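Local coordinates for peptidase M16 inactive domain family protein (Pseudomonas fluorescens, PDB 3GWB) that may act as a metal-binding hydrolase of the M16 peptidase family, although its catalytic activity remains uncertain, at residues G294-Y297 against G298-S301; Q393-V397 against E398-A402. One frame throughout, in Å; residues are numbered along the deposited sequence.

Contact 1 (G294-Y297 against G298-S301); sequences GLTY and GVYS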
loop_
_atom_site.group_PDB
_atom_site.type_symbol
_atom_site.label_atom_id
_atom_site.label_comp_id
_atom_site.label_asym_id
_atom_site.label_seq_id
_atom_site.Cartn_x
_atom_site.Cartn_y
_atom_site.Cartn_z
ATOM N N GLY A 294 28.775 -2.070 6.984
ATOM C CA GLY A 294 27.619 -2.606 7.684
ATOM C C GLY A 294 26.958 -1.592 8.606
ATOM O O GLY A 294 26.505 -1.939 9.696
ATOM N N LEU A 295 26.885 -0.339 8.163
ATOM C CA LEU A 295 26.295 0.733 8.966
ATOM C C LEU A 295 24.817 1.026 8.699
ATOM O O LEU A 295 24.219 1.872 9.371
ATOM C CB LEU A 295 27.099 2.018 8.771
ATOM C CG LEU A 295 28.493 2.015 9.398
ATOM C CD1 LEU A 295 29.329 3.134 8.801
ATOM C CD2 LEU A 295 28.363 2.170 10.916
ATOM N N THR A 296 24.224 0.329 7.735
ATOM C CA THR A 296 22.825 0.560 7.400
ATOM C C THR A 296 22.272 -0.534 6.494
ATOM O O THR A 296 23.021 -1.311 5.913
ATOM C CB THR A 296 22.670 1.897 6.666
ATOM O OG1 THR A 296 21.286 2.156 6.406
ATOM C CG2 THR A 296 23.410 1.846 5.351
ATOM N N TYR A 297 20.952 -0.589 6.371
ATOM C CA TYR A 297 20.337 -1.577 5.504
ATOM C C TYR A 297 19.912 -0.906 4.209
ATOM O O TYR A 297 19.647 -1.571 3.212
ATOM C CB TYR A 297 19.138 -2.233 6.192
ATOM C CG TYR A 297 19.546 -3.175 7.303
ATOM C CD1 TYR A 297 20.448 -4.208 7.064
ATOM C CD2 TYR A 297 19.062 -3.014 8.599
ATOM C CE1 TYR A 297 20.867 -5.050 8.090
ATOM C CE2 TYR A 297 19.473 -3.856 9.633
ATOM C CZ TYR A 297 20.379 -4.869 9.369
ATOM O OH TYR A 297 20.820 -5.687 10.383
ATOM N N GLY A 298 19.867 0.421 4.217
ATOM C CA GLY A 298 19.476 1.118 3.010
ATOM C C GLY A 298 19.838 2.585 2.963
ATOM O O GLY A 298 19.462 3.356 3.842
ATOM N N VAL A 299 20.586 2.965 1.935
ATOM C CA VAL A 299 20.972 4.356 1.743
ATOM C C VAL A 299 20.670 4.625 0.283
ATOM O O VAL A 299 21.188 3.943 -0.602
ATOM C CB VAL A 299 22.473 4.601 1.993
ATOM C CG1 VAL A 299 22.782 6.090 1.902
ATOM C CG2 VAL A 299 22.851 4.090 3.350
ATOM N N TYR A 300 19.817 5.610 0.045
ATOM C CA TYR A 300 19.411 5.961 -1.305
ATOM C C TYR A 300 19.512 7.454 -1.563
ATOM O O TYR A 300 19.383 8.270 -0.648
ATOM C CB TYR A 300 17.973 5.497 -1.531
ATOM C CG TYR A 300 17.784 4.044 -1.185
ATOM C CD1 TYR A 300 18.271 3.044 -2.020
ATOM C CD2 TYR A 300 17.183 3.668 0.018
ATOM C CE1 TYR A 300 18.164 1.701 -1.672
ATOM C CE2 TYR A 300 17.072 2.329 0.379
ATOM C CZ TYR A 300 17.569 1.352 -0.468
ATOM O OH TYR A 300 17.492 0.025 -0.118
ATOM N N SER A 301 19.745 7.796 -2.824
ATOM C CA SER A 301 19.845 9.185 -3.236
ATOM C C SER A 301 18.979 9.330 -4.481
ATOM O O SER A 301 18.680 8.338 -5.154
ATOM C CB SER A 301 21.299 9.543 -3.560
ATOM O OG SER A 301 21.726 8.900 -4.749
HETATM O O HOH W 1 16.912 -1.324 2.023
#
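T296 and G298 form an ST turn, in which a threonine hydroxyl accepts from the amide two residues ahead, at the point where the chain leaves the loop after helix 284-292 and enters strand 299-303, at one border of a five-stranded mixed sheet. The bond is nearly straight: G298 N reaches T296 OG1 at 3.1 Å, with an N-H...O angle of 158°. The first torsion of T296 makes this possible, since chi1 of -177° carries OG1 beside its own carbonyl carbon and so forward along the chain, while the methyl CG2 takes the crowded position. OG1 also gives its proton to the carbonyl of Q317 on the neighbouring strand 311-319, so one buried hydroxyl ties the turn both to itself and to the sheet. With a valine in its place, the amide of G298 would probably lose its acceptor and the carbonyl of Q317 its donor. T296 and V299 each rest on V289 of helix 284-292, where the threonine methyl and the valine side chain give the buried face the apolar groups it needs. Y297 starts its side chain away from 298-301 and packs on N134 of the second subunit. G298 suits its place because a side chain there would collide with the ring of Y300. That ring approaches the turn through a water lying in its plane at the edge: the water donates to Y297 O at 3.0 Å and sits 2.6 Å from Y300 OH.

Contact 2 (Q393-V397 against E398-A402); sequences QELTV and EQVKA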
loop_
_atom_site.group_PDB
_atom_site.type_symbol
_atom_site.label_atom_id
_atom_site.label_comp_id
_atom_site.label_asym_id
_atom_site.label_seq_id
_atom_site.Cartn_x
_atom_site.Cartn_y
_atom_site.Cartn_z
ATOM N N GLN A 393 22.252 5.408 -23.084
ATOM C CA GLN A 393 23.219 4.406 -23.518
ATOM C C GLN A 393 24.504 5.002 -24.105
ATOM O O GLN A 393 25.509 4.309 -24.221
ATOM C CB GLN A 393 22.581 3.471 -24.550
ATOM C CG GLN A 393 21.420 2.636 -24.023
ATOM C CD GLN A 393 21.807 1.773 -22.835
ATOM O OE1 GLN A 393 22.806 1.053 -22.877
ATOM N NE2 GLN A 393 21.012 1.836 -21.771
ATOM N N GLU A 394 24.479 6.281 -24.466
ATOM C CA GLU A 394 25.652 6.917 -25.057
ATOM C C GLU A 394 26.501 7.793 -24.136
ATOM O O GLU A 394 27.575 8.260 -24.531
ATOM C CB GLU A 394 25.224 7.721 -26.286
ATOM C CG GLU A 394 24.942 6.840 -27.495
ATOM C CD GLU A 394 24.345 7.600 -28.663
ATOM O OE1 GLU A 394 24.795 8.736 -28.936
ATOM O OE2 GLU A 394 23.431 7.051 -29.319
ATOM N N LEU A 395 26.030 8.014 -22.913
ATOM C CA LEU A 395 26.766 8.842 -21.963
ATOM C C LEU A 395 28.147 8.287 -21.628
ATOM O O LEU A 395 28.344 7.074 -21.557
ATOM C CB LEU A 395 25.963 8.998 -20.671
ATOM C CG LEU A 395 24.682 9.819 -20.796
ATOM C CD1 LEU A 395 23.871 9.710 -19.517
ATOM C CD2 LEU A 395 25.045 11.272 -21.096
ATOM N N THR A 396 29.101 9.190 -21.423
ATOM C CA THR A 396 30.462 8.805 -21.067
ATOM C C THR A 396 30.715 9.187 -19.608
ATOM O O THR A 396 29.985 9.994 -19.031
ATOM C CB THR A 396 31.507 9.523 -21.948
ATOM O OG1 THR A 396 31.359 10.942 -21.804
ATOM C CG2 THR A 396 31.332 9.149 -23.414
ATOM N N VAL A 397 31.744 8.598 -19.009
ATOM C CA VAL A 397 32.085 8.899 -17.623
ATOM C C VAL A 397 32.316 10.397 -17.449
ATOM O O VAL A 397 31.940 10.983 -16.429
ATOM C CB VAL A 397 33.352 8.136 -17.191
ATOM C CG1 VAL A 397 33.824 8.636 -15.833
ATOM C CG2 VAL A 397 33.058 6.648 -17.135
ATOM N N GLU A 398 32.931 11.013 -18.456
ATOM C CA GLU A 398 33.220 12.439 -18.429
ATOM C C GLU A 398 31.938 13.272 -18.445
ATOM O O GLU A 398 31.831 14.259 -17.723
ATOM C CB GLU A 398 34.108 12.821 -19.623
ATOM C CG GLU A 398 33.406 12.756 -20.980
ATOM C CD GLU A 398 34.364 12.862 -22.163
ATOM O OE1 GLU A 398 35.184 13.810 -22.198
ATOM O OE2 GLU A 398 34.289 11.996 -23.062
ATOM N N GLN A 399 30.969 12.874 -19.268
ATOM C CA GLN A 399 29.703 13.597 -19.368
ATOM C C GLN A 399 28.879 13.476 -18.093
ATOM O O GLN A 399 28.231 14.431 -17.676
ATOM C CB GLN A 399 28.879 13.078 -20.547
ATOM C CG GLN A 399 29.541 13.272 -21.901
ATOM C CD GLN A 399 28.744 12.638 -23.020
ATOM O OE1 GLN A 399 28.384 11.464 -22.950
ATOM N NE2 GLN A 399 28.462 13.412 -24.059
ATOM N N VAL A 400 28.885 12.296 -17.484
ATOM C CA VAL A 400 28.145 12.101 -16.248
ATOM C C VAL A 400 28.803 12.936 -15.147
ATOM O O VAL A 400 28.128 13.665 -14.421
ATOM C CB VAL A 400 28.125 10.612 -15.846
ATOM C CG1 VAL A 400 27.541 10.447 -14.437
ATOM C CG2 VAL A 400 27.307 9.821 -16.860
ATOM N N LYS A 401 30.124 12.844 -15.031
ATOM C CA LYS A 401 30.833 13.615 -14.013
ATOM C C LYS A 401 30.579 15.118 -14.166
ATOM O O LYS A 401 30.381 15.831 -13.177
ATOM C CB LYS A 401 32.338 13.329 -14.085
ATOM C CG LYS A 401 33.196 14.202 -13.178
ATOM C CD LYS A 401 34.669 13.862 -13.338
ATOM C CE LYS A 401 35.559 14.774 -12.508
ATOM N NZ LYS A 401 35.578 16.178 -13.013
ATOM N N ALA A 402 30.579 15.598 -15.405
ATOM C CA ALA A 402 30.356 17.016 -15.650
ATOM C C ALA A 402 28.957 17.434 -15.231
ATOM O O ALA A 402 28.787 18.454 -14.556
ATOM C CB ALA A 402 30.572 17.339 -17.118
#
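T396 and Q399 make a capping box at the start of helix 397-407, just after the chain leaves helix 384-394. T396, the N-cap residue, offers its hydroxyl to the first turn: Q399 N points at T396 OG1 over 3.2 Å, although the hydroxyl is less surely placed in the model. With chi1 at 59° the hydroxyl stands between the backbone N and the carbonyl carbon, on the side where the amides of the first turn lie. Q399 returns the favour. Its CG lies anti to the carbonyl carbon (chi1 -62°), and the extended chain beyond carries OE1 to the T396 amide at 2.8 Å, on a lone pair in the carbonyl plane, with a rather bent N-H...O angle of 139°. Glutamine suits the place because its carbonyl oxygen can reach back to the N-cap amide. T396 O opens the helical ladder by accepting V400 N at 3.0 Å, and V397 O follows, receiving K401 N at 3.0 Å. The CB of V397 leaves the turn, and its branched side chain packs on P342 and L347. The residues flanking the box form a hydrophobic staple, with L395 just before the cap meeting V400 one turn into the helix: L395 CB lies 4.1 Å from V400 CG2.

Contact 1 and contact 2 contain no common helix or strand, though both adjoin helix 266-277; their centres lie about 25 Å apart and their nearest atoms about 11 Å. Contact 1 is largely buried, passing the chain from a helix to a border strand of the sheet, and lies beside the second subunit. Contact 2 is a surface contact between two successive helices, untouched by the other chain. In each, a threonine hydroxyl receives a backbone amide: two residues ahead in 294-301, where a strand follows, and three ahead in 393-402, where a helix does. The buried hydroxyl has a second partner on a neighbouring strand, whereas the outer threonine is paired with a glutamine in the helix it caps.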